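Local coordinates for macrodomain protein (PDB 5E3B), which probably removes ADP-ribose by hydrolysis from modified targets, such as thymidine in DNA, and whose disruption increases antibiotic production in Streptomyces coelicolor, at residues I24-D30 with V172-H177; L126-D131 with R164-I170; V39-A43 with L136-L142; V117-G123 with R156-L160. All coordinates share one frame; numbering follows the deposited sequence.

How the contacts relate
From the N terminus, strand 25-28 pairs with strand 172-176 in contact 1, which closes a loop spanning almost the whole chain; the other three contacts nest inside it. Strand 40-47 follows, and contact 3 closes a second loop from 39-43 to 136-142. Shorter loops between helix 119-136 and helix 154-166 are closed by contact 4, near the helix starts, and contact 2, further along. Contacts 2, 3 and 4 cross one another, since their segments alternate along the chain. Contacts 1 and 3 belong to one mixed sheet, joined by the neighbouring strands 172-176 and 139-143, while contacts 2 and 4 tie together two helices packed on it.

Contact 1: residues I24-D30 with V172-H177; sequences ISYVRGD and VTVYDH. With NA (sodium ion), chain C.
S25-R28 and T173-D176 pair in parallel register, five backbone hydrogen bonds running from S25 N to V172 O at one end to G29 N and D176 O at the other, with strand axes 4.7 Å apart. Strand 25-28 is an outermost strand of the macrodomain sheet, and 172-176 is its neighbour. On the face carrying S25, V27, T173 and Y175, V27 and Y175 lie side by side, and V27 CG2 comes 3.4 Å from Y175 CD2. That methyl sits between the backbone N and the carbonyl carbon of V27 (CG1 at chi1 -54°) and also touches T173 CG2 at 3.6 Å, with V27 CG1 farther from the threonine methyl.

On the other face, Y26 CD1 rests 4.0 Å from V174 CB, and I24 CG2 meets V174 CG2 at 3.8 Å while also lying over one face of the Y26 ring, toward its rim. The Y26 hydroxyl is hydrogen-bonded to E158 of helix 154-166. Past the strand, H177 turns its ring edge to G29 O, with CD2 3.6 Å away. In one of two conformers of D176, its OD2 binds a sodium ion at 2.6 Å, and a water is a second ligand of the metal. By ligating sodium, the carboxylate probably has its negative charge partly balanced at this edge of the sheet.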
loop_
_atom_site.group_PDB
_atom_site.type_symbol
_atom_site.label_atom_id
_atom_site.label_comp_id
_atom_site.label_asym_id
_atom_site.label_seq_id
_atom_site.Cartn_x
_atom_site.Cartn_y
_atom_site.Cartn_z
ATOM N N ILE A 24 -6.085 -8.034 12.834
ATOM C CA ILE A 24 -4.824 -7.513 12.347
ATOM C C ILE A 24 -3.723 -8.183 13.154
ATOM O O ILE A 24 -3.815 -8.233 14.437
ATOM C CB ILE A 24 -4.672 -6.055 12.576
ATOM C CG1 ILE A 24 -5.656 -5.276 11.718
ATOM C CG2 ILE A 24 -3.226 -5.584 12.234
ATOM C CD1 ILE A 24 -5.764 -3.771 11.968
ATOM N N SER A 25 -2.699 -8.659 12.454
ATOM C CA SER A 25 -1.464 -9.206 13.068
ATOM C C SER A 25 -0.415 -8.140 13.022
ATOM O O SER A 25 -0.267 -7.481 12.002
ATOM C CB SER A 25 -0.958 -10.443 12.341
ATOM O OG SER A 25 0.342 -10.843 12.760
ATOM N N TYR A 26 0.396 -8.006 14.088
ATOM C CA TYR A 26 1.450 -7.019 14.142
ATOM C C TYR A 26 2.726 -7.808 14.261
ATOM O O TYR A 26 2.806 -8.666 15.137
ATOM C CB TYR A 26 1.351 -6.090 15.384
ATOM C CG TYR A 26 0.059 -5.381 15.436
ATOM C CD1 TYR A 26 -0.180 -4.271 14.649
ATOM C CD2 TYR A 26 -1.011 -5.973 16.126
ATOM C CE1 TYR A 26 -1.420 -3.683 14.665
ATOM C CE2 TYR A 26 -2.272 -5.400 16.158
ATOM C CZ TYR A 26 -2.477 -4.274 15.427
ATOM O OH TYR A 26 -3.790 -3.817 15.525
ATOM N N VAL A 27 3.644 -7.610 13.319
ATOM C CA VAL A 27 4.901 -8.341 13.307
ATOM C C VAL A 27 6.045 -7.437 12.961
ATOM O O VAL A 27 5.925 -6.375 12.354
ATOM C CB VAL A 27 4.879 -9.543 12.365
ATOM C CG1 VAL A 27 3.769 -10.493 12.604
ATOM C CG2 VAL A 27 4.888 -9.000 10.960
ATOM N N ARG A 28 7.229 -7.829 13.442
ATOM C CA ARG A 28 8.432 -7.189 13.087
ATOM C C ARG A 28 9.006 -7.982 11.897
ATOM O O ARG A 28 9.129 -9.214 11.953
ATOM C CB ARG A 28 9.389 -7.151 14.275
ATOM C CG ARG A 28 10.702 -6.635 13.854
ATOM C CD ARG A 28 11.363 -5.799 14.871
ATOM N NE ARG A 28 12.718 -5.571 14.428
ATOM C CZ ARG A 28 13.726 -5.165 15.183
ATOM N NH1 ARG A 28 13.558 -4.931 16.477
ATOM N NH2 ARG A 28 14.936 -5.016 14.642
ATOM N N GLY A 29 9.207 -7.263 10.814
ATOM C CA GLY A 29 9.611 -7.891 9.560
ATOM C C GLY A 29 9.601 -6.958 8.389
ATOM O O GLY A 29 9.265 -5.795 8.443
ATOM N N ASP A 30 10.058 -7.558 7.275
ATOM C CA ASP A 30 10.063 -6.822 5.958
ATOM C C ASP A 30 8.740 -7.282 5.277
ATOM O O ASP A 30 8.503 -8.435 4.942
ATOM C CB ASP A 30 11.377 -7.035 5.104
ATOM C CG ASP A 30 11.329 -6.466 3.667
ATOM O OD1 ASP A 30 10.473 -5.714 3.235
ATOM O OD2 ASP A 30 12.250 -6.785 2.891
ATOM N N VAL A 172 -5.027 -8.915 7.521
ATOM C CA VAL A 172 -4.069 -7.885 7.431
ATOM C C VAL A 172 -2.918 -8.119 8.399
ATOM O O VAL A 172 -3.126 -8.489 9.580
ATOM C CB VAL A 172 -4.713 -6.534 7.772
ATOM C CG1 VAL A 172 -3.643 -5.465 7.882
ATOM C CG2 VAL A 172 -5.725 -6.123 6.725
ATOM N N THR A 173 -1.729 -7.921 7.920
ATOM C CA THR A 173 -0.555 -7.886 8.781
ATOM C C THR A 173 0.193 -6.585 8.591
ATOM O O THR A 173 0.453 -6.103 7.488
ATOM C CB THR A 173 0.365 -9.059 8.444
ATOM O OG1 THR A 173 -0.307 -10.331 8.444
ATOM C CG2 THR A 173 1.645 -9.091 9.295
ATOM N N VAL A 174 0.547 -5.927 9.731
ATOM C CA VAL A 174 1.230 -4.656 9.784
ATOM C C VAL A 174 2.651 -4.885 10.301
ATOM O O VAL A 174 2.843 -5.509 11.342
ATOM C CB VAL A 174 0.494 -3.664 10.719
ATOM C CG1 VAL A 174 1.250 -2.400 11.049
ATOM C CG2 VAL A 174 -0.895 -3.371 10.180
ATOM N N TYR A 175 3.611 -4.421 9.504
ATOM C CA TYR A 175 5.048 -4.724 9.774
ATOM C C TYR A 175 5.809 -3.500 10.258
ATOM O O TYR A 175 5.739 -2.396 9.754
ATOM C CB TYR A 175 5.686 -5.187 8.439
ATOM C CG TYR A 175 5.177 -6.439 7.898
ATOM C CD1 TYR A 175 3.936 -6.482 7.213
ATOM C CD2 TYR A 175 5.878 -7.658 7.999
ATOM C CE1 TYR A 175 3.443 -7.659 6.721
ATOM C CE2 TYR A 175 5.369 -8.855 7.473
ATOM C CZ TYR A 175 4.145 -8.847 6.785
ATOM O OH TYR A 175 3.684 -10.052 6.289
ATOM N N ASP A 176 6.573 -3.752 11.323
ATOM C CA ASP A 176 7.587 -2.777 11.762
ATOM C C ASP A 176 9.000 -3.197 11.300
ATOM O O ASP A 176 9.377 -4.288 11.429
ATOM C CB ASP A 176 7.593 -2.627 13.294
ATOM C CG ASP A 176 8.147 -1.249 13.814
ATOM O OD1 ASP A 176 8.389 -0.258 13.029
ATOM O OD2 ASP A 176 8.296 -1.154 15.081
ATOM N N HIS A 177 9.693 -2.191 10.773
ATOM C CA HIS A 177 11.102 -2.269 10.222
ATOM C C HIS A 177 11.653 -0.804 10.025
ATOM O O HIS A 177 10.875 0.168 9.894
ATOM C CB HIS A 177 11.114 -2.982 8.896
ATOM C CG HIS A 177 12.436 -3.627 8.515
ATOM N ND1 HIS A 177 13.523 -2.903 8.067
ATOM C CD2 HIS A 177 12.784 -4.939 8.360
ATOM C CE1 HIS A 177 14.523 -3.729 7.786
ATOM N NE2 HIS A 177 14.097 -4.971 7.923
HETATM NA NA NA C . 8.122 -3.299 16.526
HETATM O O HOH W 1 6.165 -5.067 15.217
#

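Contact 2: residues L126-D131 with R164-I170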
loop_
_atom_site.group_PDB
_atom_site.type_symbol
_atom_site.label_atom_id
_atom_site.label_comp_id
_atom_site.label_asym_id
_atom_site.label_seq_id
_atom_site.Cartn_x
_atom_site.Cartn_y
_atom_site.Cartn_z
ATOM N N LEU A 126 -7.413 2.459 0.285
ATOM C CA LEU A 126 -7.593 1.221 0.998
ATOM C C LEU A 126 -8.845 0.462 0.668
ATOM O O LEU A 126 -8.849 -0.785 0.662
ATOM C CB LEU A 126 -7.530 1.415 2.529
ATOM C CG LEU A 126 -6.176 1.839 3.158
ATOM C CD1 LEU A 126 -6.364 2.323 4.580
ATOM C CD2 LEU A 126 -5.241 0.633 3.191
ATOM N N GLY A 127 -9.929 1.173 0.388
ATOM C CA GLY A 127 -11.100 0.518 -0.117
ATOM C C GLY A 127 -10.915 -0.160 -1.441
ATOM O O GLY A 127 -11.388 -1.290 -1.692
ATOM N N ARG A 128 -10.175 0.518 -2.319
ATOM C CA ARG A 128 -9.814 -0.109 -3.571
ATOM C C ARG A 128 -8.905 -1.335 -3.459
ATOM O O ARG A 128 -9.050 -2.306 -4.219
ATOM C CB ARG A 128 -9.201 0.911 -4.513
ATOM C CG ARG A 128 -10.207 1.955 -4.854
ATOM C CD ARG A 128 -9.726 2.983 -5.842
ATOM N NE ARG A 128 -10.808 3.955 -6.070
ATOM C CZ ARG A 128 -10.721 5.008 -6.899
ATOM N NH1 ARG A 128 -9.627 5.187 -7.643
ATOM N NH2 ARG A 128 -11.750 5.886 -6.992
ATOM N N VAL A 129 -7.949 -1.288 -2.532
ATOM C CA VAL A 129 -7.159 -2.453 -2.180
ATOM C C VAL A 129 -8.055 -3.583 -1.727
ATOM O O VAL A 129 -7.858 -4.721 -2.092
ATOM C CB VAL A 129 -6.096 -2.072 -1.115
ATOM C CG1 VAL A 129 -5.432 -3.280 -0.519
ATOM C CG2 VAL A 129 -5.027 -1.169 -1.741
ATOM N N ALA A 130 -9.010 -3.253 -0.833
ATOM C CA ALA A 130 -9.928 -4.238 -0.337
ATOM C C ALA A 130 -10.714 -4.874 -1.470
ATOM O O ALA A 130 -10.857 -6.077 -1.477
ATOM C CB ALA A 130 -10.829 -3.693 0.690
ATOM N N ASP A 131 -11.237 -4.066 -2.396
ATOM C CA ASP A 131 -11.985 -4.662 -3.556
ATOM C C ASP A 131 -11.126 -5.688 -4.260
ATOM O O ASP A 131 -11.547 -6.787 -4.659
ATOM C CB ASP A 131 -12.478 -3.599 -4.502
ATOM C CG ASP A 131 -13.450 -2.571 -3.824
ATOM O OD1 ASP A 131 -14.156 -2.932 -2.853
ATOM O OD2 ASP A 131 -13.437 -1.379 -4.209
ATOM N N ARG A 164 -11.802 -0.509 6.282
ATOM C CA ARG A 164 -11.844 -0.848 4.871
ATOM C C ARG A 164 -11.412 -2.282 4.557
ATOM O O ARG A 164 -11.861 -2.882 3.533
ATOM C CB ARG A 164 -10.949 0.090 4.009
ATOM C CG ARG A 164 -11.295 1.574 4.116
ATOM C CD ARG A 164 -12.717 1.767 3.573
ATOM N NE ARG A 164 -12.931 3.116 3.160
ATOM C CZ ARG A 164 -13.149 4.164 3.923
ATOM N NH1 ARG A 164 -13.256 5.351 3.267
ATOM N NH2 ARG A 164 -13.451 4.096 5.256
ATOM N N LEU A 165 -10.521 -2.837 5.393
ATOM C CA LEU A 165 -9.974 -4.159 5.183
ATOM C C LEU A 165 -10.498 -5.149 6.162
ATOM O O LEU A 165 -11.156 -6.083 5.737
ATOM C CB LEU A 165 -8.460 -4.144 5.193
ATOM C CG LEU A 165 -7.833 -3.322 4.049
ATOM C CD1 LEU A 165 -6.375 -2.973 4.255
ATOM C CD2 LEU A 165 -7.985 -4.139 2.762
ATOM N N THR A 166 -10.171 -5.057 7.451
ATOM C CA THR A 166 -10.667 -6.008 8.440
ATOM C C THR A 166 -12.175 -6.221 8.392
ATOM O O THR A 166 -12.630 -7.405 8.399
ATOM C CB THR A 166 -10.209 -5.546 9.874
ATOM O OG1 THR A 166 -8.791 -5.438 9.795
ATOM C CG2 THR A 166 -10.588 -6.650 10.839
ATOM N N ARG A 167 -12.907 -5.139 8.210
ATOM C CA ARG A 167 -14.368 -5.146 8.165
ATOM C C ARG A 167 -14.868 -6.074 7.055
ATOM O O ARG A 167 -15.932 -6.663 7.151
ATOM C CB ARG A 167 -14.896 -3.750 7.926
ATOM C CG ARG A 167 -16.409 -3.564 8.071
ATOM C CD ARG A 167 -16.865 -2.172 7.681
ATOM N NE ARG A 167 -16.469 -1.871 6.310
ATOM C CZ ARG A 167 -17.125 -2.224 5.215
ATOM N NH1 ARG A 167 -16.584 -1.950 4.052
ATOM N NH2 ARG A 167 -18.277 -2.903 5.265
ATOM N N ARG A 168 -14.096 -6.190 6.019
ATOM C CA ARG A 168 -14.455 -7.103 4.928
ATOM C C ARG A 168 -13.921 -8.475 5.009
ATOM O O ARG A 168 -14.109 -9.242 4.051
ATOM C CB ARG A 168 -14.054 -6.416 3.666
ATOM C CG ARG A 168 -15.137 -5.395 3.470
ATOM C CD ARG A 168 -14.982 -4.695 2.248
ATOM N NE ARG A 168 -15.155 -5.492 1.007
ATOM C CZ ARG A 168 -14.867 -4.880 -0.137
ATOM N NH1 ARG A 168 -14.525 -3.601 -0.122
ATOM N NH2 ARG A 168 -14.968 -5.497 -1.263
ATOM N N GLY A 169 -13.366 -8.866 6.139
ATOM C CA GLY A 169 -12.832 -10.163 6.330
ATOM C C GLY A 169 -11.488 -10.414 5.650
ATOM O O GLY A 169 -11.068 -11.561 5.602
ATOM N N ILE A 170 -10.796 -9.362 5.272
ATOM C CA ILE A 170 -9.497 -9.499 4.617
ATOM C C ILE A 170 -8.412 -9.583 5.711
ATOM O O ILE A 170 -8.270 -8.660 6.520
ATOM C CB ILE A 170 -9.234 -8.371 3.661
ATOM C CG1 ILE A 170 -10.300 -8.387 2.519
ATOM C CG2 ILE A 170 -7.814 -8.424 3.113
ATOM C CD1 ILE A 170 -10.294 -7.084 1.854
#
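This is a contact between a helix and a helix end: L126-D131 from helix 119-136 packs against R164-I170, the end of helix 154-166 and the loop that leads to strand 172-176. Both belong to the helical layer that packs on the macrodomain sheet; L126 and V129 also touch M102 of strand 97-105, and I170 reaches V140 of strand 139-143. The centre of the contact is A130. Its methyl group points into the second segment, 3.1 Å from R164 O, and also touches L165 CD2 at 3.5 Å and I170 CD1 at 3.6 Å. L126 and L165 cross at about a right angle, CD2 of the first meeting CD1 of the second at 3.9 Å. The aliphatic CB and CG of R164 lie along L126 CB and G127 N.

The turn T166-G169 is a type I beta turn, and it brings R168 back toward the first helix. The arginine is extended as far as CD and then bends at chi3 (66°), laying one guanidinium face over the A130 methyl and bringing its far end to D131. Both terminal nitrogens grip a single carboxylate oxygen in a salt bridge: NH1 meets D131 OD1 at 2.8 Å, nearly along the C-O axis, and NH2 meets D131 OD1 at 3.1 Å through the anti lone pair, with that oxygen in the guanidinium plane.

Contact 3: residues V39-A43 with L136-L142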
loop_
_atom_site.group_PDB
_atom_site.type_symbol
_atom_site.label_atom_id
_atom_site.label_comp_id
_atom_site.label_asym_id
_atom_site.label_seq_id
_atom_site.Cartn_x
_atom_site.Cartn_y
_atom_site.Cartn_z
ATOM N N VAL A 39 -2.512 -15.849 -2.105
ATOM C CA VAL A 39 -2.139 -14.621 -2.819
ATOM C C VAL A 39 -1.845 -13.624 -1.728
ATOM O O VAL A 39 -2.599 -13.523 -0.741
ATOM C CB VAL A 39 -3.267 -14.132 -3.734
ATOM C CG1 VAL A 39 -2.888 -12.831 -4.391
ATOM C CG2 VAL A 39 -3.574 -15.218 -4.794
ATOM N N LYS A 40 -0.799 -12.880 -1.953
ATOM C CA LYS A 40 -0.337 -11.800 -1.037
ATOM C C LYS A 40 -0.357 -10.468 -1.770
ATOM O O LYS A 40 0.125 -10.361 -2.926
ATOM C CB LYS A 40 1.074 -12.110 -0.588
ATOM C CG LYS A 40 1.065 -13.336 0.330
ATOM C CD LYS A 40 2.421 -13.996 0.454
ATOM C CE LYS A 40 2.803 -14.921 -0.707
ATOM N NZ LYS A 40 2.197 -16.284 -0.744
ATOM N N MET A 41 -0.807 -9.415 -1.047
ATOM C CA MET A 41 -0.820 -8.076 -1.598
ATOM C C MET A 41 -0.164 -7.176 -0.603
ATOM O O MET A 41 -0.594 -7.081 0.526
ATOM C CB MET A 41 -2.207 -7.589 -1.914
ATOM C CG MET A 41 -2.186 -6.257 -2.550
ATOM S SD MET A 41 -3.827 -5.645 -2.875
ATOM C CE MET A 41 -4.396 -6.706 -4.148
ATOM N N ILE A 42 0.887 -6.502 -1.083
ATOM C CA ILE A 42 1.677 -5.577 -0.263
ATOM C C ILE A 42 1.243 -4.166 -0.609
ATOM O O ILE A 42 1.458 -3.734 -1.727
ATOM C CB ILE A 42 3.141 -5.798 -0.536
ATOM C CG1 ILE A 42 3.535 -7.263 -0.263
ATOM C CG2 ILE A 42 3.994 -4.827 0.209
ATOM C CD1 ILE A 42 4.743 -7.616 -1.024
ATOM N N ALA A 43 0.644 -3.436 0.333
ATOM C CA ALA A 43 0.063 -2.141 0.056
ATOM C C ALA A 43 0.815 -1.094 0.808
ATOM O O ALA A 43 1.143 -1.285 2.010
ATOM C CB ALA A 43 -1.394 -2.101 0.534
ATOM N N LEU A 136 -9.096 -11.414 -5.434
ATOM C CA LEU A 136 -7.930 -12.278 -5.492
ATOM C C LEU A 136 -7.831 -13.310 -4.343
ATOM O O LEU A 136 -6.913 -14.100 -4.335
ATOM C CB LEU A 136 -6.655 -11.446 -5.449
ATOM C CG LEU A 136 -6.339 -10.687 -6.751
ATOM C CD1 LEU A 136 -5.166 -9.764 -6.471
ATOM C CD2 LEU A 136 -5.899 -11.584 -7.901
ATOM N N GLU A 137 -8.718 -13.190 -3.376
ATOM C CA GLU A 137 -8.661 -13.948 -2.108
ATOM C C GLU A 137 -7.286 -13.747 -1.468
ATOM O O GLU A 137 -6.627 -14.665 -0.983
ATOM C CB GLU A 137 -8.960 -15.437 -2.374
ATOM C CG GLU A 137 -10.416 -15.601 -2.783
ATOM C CD GLU A 137 -10.869 -17.068 -2.862
ATOM O OE1 GLU A 137 -10.072 -17.989 -2.554
ATOM O OE2 GLU A 137 -12.037 -17.271 -3.246
ATOM N N ALA A 138 -6.842 -12.500 -1.414
ATOM C CA ALA A 138 -5.524 -12.205 -0.936
ATOM C C ALA A 138 -5.524 -11.776 0.529
ATOM O O ALA A 138 -6.440 -11.127 0.986
ATOM C CB ALA A 138 -4.899 -11.129 -1.789
ATOM N N SER A 139 -4.386 -12.039 1.176
ATOM C CA SER A 139 -4.099 -11.303 2.421
ATOM C C SER A 139 -3.325 -10.035 2.115
ATOM O O SER A 139 -2.631 -9.960 1.061
ATOM C CB SER A 139 -3.278 -12.194 3.343
ATOM O OG SER A 139 -2.075 -12.642 2.772
ATOM N N VAL A 140 -3.420 -9.041 3.012
ATOM C CA VAL A 140 -2.825 -7.723 2.782
ATOM C C VAL A 140 -1.720 -7.472 3.818
ATOM O O VAL A 140 -1.875 -7.885 4.978
ATOM C CB VAL A 140 -3.892 -6.633 2.767
ATOM C CG1 VAL A 140 -3.266 -5.289 2.706
ATOM C CG2 VAL A 140 -4.826 -6.875 1.566
ATOM N N HIS A 141 -0.613 -6.892 3.373
ATOM C CA HIS A 141 0.657 -6.748 4.124
ATOM C C HIS A 141 1.100 -5.331 3.960
ATOM O O HIS A 141 1.311 -4.826 2.827
ATOM C CB HIS A 141 1.653 -7.763 3.547
ATOM C CG HIS A 141 1.160 -9.159 3.692
ATOM N ND1 HIS A 141 1.379 -9.915 4.827
ATOM C CD2 HIS A 141 0.347 -9.901 2.910
ATOM C CE1 HIS A 141 0.804 -11.079 4.702
ATOM N NE2 HIS A 141 0.118 -11.088 3.571
ATOM N N LEU A 142 1.165 -4.588 5.109
ATOM C CA LEU A 142 1.432 -3.196 5.071
ATOM C C LEU A 142 2.555 -2.809 6.037
ATOM O O LEU A 142 2.616 -3.317 7.135
ATOM C CB LEU A 142 0.221 -2.318 5.426
ATOM C CG LEU A 142 -1.135 -2.432 4.684
ATOM C CD1 LEU A 142 -1.989 -3.275 5.523
ATOM C CD2 LEU A 142 -1.731 -1.069 4.358
HETATM O O HOH W 2 -2.719 -14.990 1.560
HETATM O O HOH W 3 -5.248 -16.854 -1.874
#
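V39 fills the hollow between L136 and A138: its CG1 reaches A138 CB at 3.7 Å and L136 CB at 4.2 Å, while CG2 lies against L136 O. Valine and leucine cross at about a right angle here, just where helix 119-136 ends in a Schellman motif at E137. M41 carries the same apolar surface onward. In one of its two conformers the chain is extended through chi1 and chi2 and then bends at chi3 (-69°), which brings M41 CE to within 3.9 Å of L136 CD1, again at about a right angle. V129 and R132 of the helix lie against this methionine. Further along, A43 CB settles against L142 CD2 at 4.0 Å, with V140 CG1 a little farther off.

Strand 40-43 and strand 139-142 run parallel in the interior of the mixed macrodomain sheet, tied by four backbone hydrogen bonds from S139 N and V39 O to A43 N and H141 O. The face with K40, I42, S139 and H141 is more polar. H141 NE2 donates to S139 OG at 2.8 Å, and K40 CG lies near both bonded atoms, 4.0 Å from S139 OG and 4.1 Å from H141 NE2. H141 ND1 is paired with the Y175 hydroxyl, so both ring nitrogens are engaged and the imidazole's rotation is held. One water bridges V39 O and S139 OG, donating to the carbonyl and accepting from the serine; another joins V39 N to E137 O.

Contact 4: residues V117-G123 with R156-L160; sequences VRYEAIG and RVEPL
Y119 spreads its ring over L160, whose CD1 lies 3.9 Å from the ring centroid and 21° off the normal, a CH-pi contact. The two residues belong to helices 119-136 and 154-166, which pack on the sheet of the macrodomain fold; in these segments their axes come within 10.0 Å and cross at -31°. The tyrosine points CG away from its own backbone N (chi1 -179°), which carries the ring across to the second helix. L160 wedges in beneath it: CD1 also touches Y119 O at 3.5 Å and I122 CG2 at 3.9 Å, and CD2 reaches out toward the hydroxyl. Deeper between the helices, I122 CG2 meets V157 CG2, and V117 CG1 makes a long approach to the same methyl. The aliphatic CB and CG of R156 meet the ring at its edge, and R156 CG lies 3.5 Å from Y119 CD1.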
loop_
_atom_site.group_PDB
_atom_site.type_symbol
_atom_site.label_atom_id
_atom_site.label_comp_id
_atom_site.label_asym_id
_atom_site.label_seq_id
_atom_site.Cartn_x
_atom_site.Cartn_y
_atom_site.Cartn_z
ATOM N N VAL A 117 -0.283 12.924 4.859
ATOM C CA VAL A 117 -1.106 11.826 4.344
ATOM C C VAL A 117 -2.562 12.251 4.460
ATOM O O VAL A 117 -3.017 12.727 5.507
ATOM C CB VAL A 117 -0.859 10.530 5.131
ATOM C CG1 VAL A 117 -1.775 9.453 4.624
ATOM C CG2 VAL A 117 0.606 10.068 5.045
ATOM N N ARG A 118 -3.277 12.088 3.373
ATOM C CA ARG A 118 -4.617 12.604 3.251
ATOM C C ARG A 118 -5.659 11.543 3.600
ATOM O O ARG A 118 -5.780 10.547 2.898
ATOM C CB ARG A 118 -4.819 13.123 1.857
ATOM C CG ARG A 118 -4.002 14.385 1.628
ATOM C CD ARG A 118 -4.775 15.670 1.947
ATOM N NE ARG A 118 -5.456 16.127 0.725
ATOM C CZ ARG A 118 -5.185 17.234 0.034
ATOM N NH1 ARG A 118 -5.879 17.485 -1.077
ATOM N NH2 ARG A 118 -4.256 18.107 0.432
ATOM N N TYR A 119 -6.429 11.803 4.662
ATOM C CA TYR A 119 -7.379 10.834 5.236
ATOM C C TYR A 119 -8.334 10.333 4.154
ATOM O O TYR A 119 -8.557 9.135 4.075
ATOM C CB TYR A 119 -8.174 11.524 6.358
ATOM C CG TYR A 119 -9.182 10.648 7.071
ATOM C CD1 TYR A 119 -8.796 9.886 8.162
ATOM C CD2 TYR A 119 -10.516 10.536 6.623
ATOM C CE1 TYR A 119 -9.685 9.064 8.839
ATOM C CE2 TYR A 119 -11.409 9.723 7.345
ATOM C CZ TYR A 119 -10.963 8.999 8.428
ATOM O OH TYR A 119 -11.777 8.174 9.157
ATOM N N GLU A 120 -8.907 11.223 3.333
ATOM C CA GLU A 120 -9.899 10.799 2.341
ATOM C C GLU A 120 -9.200 9.942 1.284
ATOM O O GLU A 120 -9.786 9.000 0.761
ATOM C CB GLU A 120 -10.634 11.977 1.657
ATOM C CG GLU A 120 -11.420 12.889 2.632
ATOM N N ALA A 121 -7.985 10.358 0.893
ATOM C CA ALA A 121 -7.206 9.636 -0.127
ATOM C C ALA A 121 -6.845 8.245 0.327
ATOM O O ALA A 121 -7.019 7.299 -0.387
ATOM C CB ALA A 121 -5.920 10.391 -0.410
ATOM N N ILE A 122 -6.340 8.141 1.547
ATOM C CA ILE A 122 -5.980 6.834 2.104
ATOM C C ILE A 122 -7.214 5.925 2.255
ATOM O O ILE A 122 -7.118 4.738 2.007
ATOM C CB ILE A 122 -5.263 6.966 3.447
ATOM C CG1 ILE A 122 -3.908 7.516 3.225
ATOM C CG2 ILE A 122 -5.224 5.631 4.204
ATOM C CD1 ILE A 122 -2.902 6.447 2.829
ATOM N N GLY A 123 -8.324 6.497 2.725
ATOM C CA GLY A 123 -9.570 5.728 2.854
ATOM C C GLY A 123 -10.000 5.113 1.548
ATOM O O GLY A 123 -10.265 3.921 1.417
ATOM N N ARG A 156 -4.892 8.021 12.224
ATOM C CA ARG A 156 -5.826 8.007 11.063
ATOM C C ARG A 156 -5.814 6.719 10.260
ATOM O O ARG A 156 -6.878 6.113 9.851
ATOM C CB ARG A 156 -5.453 9.172 10.126
ATOM C CG ARG A 156 -6.204 10.429 10.462
ATOM C CD ARG A 156 -5.642 11.128 11.661
ATOM N NE ARG A 156 -6.391 12.324 12.076
ATOM C CZ ARG A 156 -6.186 12.947 13.246
ATOM N NH1 ARG A 156 -5.285 12.478 14.125
ATOM N NH2 ARG A 156 -6.906 14.023 13.575
ATOM N N VAL A 157 -4.608 6.291 9.919
ATOM C CA VAL A 157 -4.491 5.145 9.053
ATOM C C VAL A 157 -5.021 3.832 9.645
ATOM O O VAL A 157 -5.752 3.133 8.949
ATOM C CB VAL A 157 -3.016 5.022 8.478
ATOM C CG1 VAL A 157 -2.855 3.727 7.681
ATOM C CG2 VAL A 157 -2.704 6.308 7.662
ATOM N N GLU A 158 -4.665 3.437 10.892
ATOM C CA GLU A 158 -4.979 2.127 11.358
ATOM C C GLU A 158 -6.544 2.005 11.360
ATOM O O GLU A 158 -7.066 0.991 10.976
ATOM C CB GLU A 158 -4.299 1.616 12.684
ATOM C CG GLU A 158 -4.733 0.239 13.035
ATOM C CD GLU A 158 -3.956 -0.638 14.052
ATOM O OE1 GLU A 158 -2.788 -0.534 14.209
ATOM O OE2 GLU A 158 -4.541 -1.637 14.550
ATOM N N PRO A 159 -7.281 3.028 11.862
ATOM C CA PRO A 159 -8.725 2.836 11.789
ATOM C C PRO A 159 -9.322 2.669 10.425
ATOM O O PRO A 159 -10.284 1.930 10.211
ATOM C CB PRO A 159 -9.291 4.109 12.407
ATOM C CG PRO A 159 -8.264 4.534 13.370
ATOM C CD PRO A 159 -6.941 4.216 12.674
ATOM N N LEU A 160 -8.675 3.284 9.427
ATOM C CA LEU A 160 -9.121 2.996 8.033
ATOM C C LEU A 160 -8.760 1.575 7.567
ATOM O O LEU A 160 -9.469 0.994 6.748
ATOM C CB LEU A 160 -8.552 4.103 7.104
ATOM C CG LEU A 160 -9.079 5.561 7.295
ATOM C CD1 LEU A 160 -8.271 6.582 6.491
ATOM C CD2 LEU A 160 -10.547 5.612 6.871
#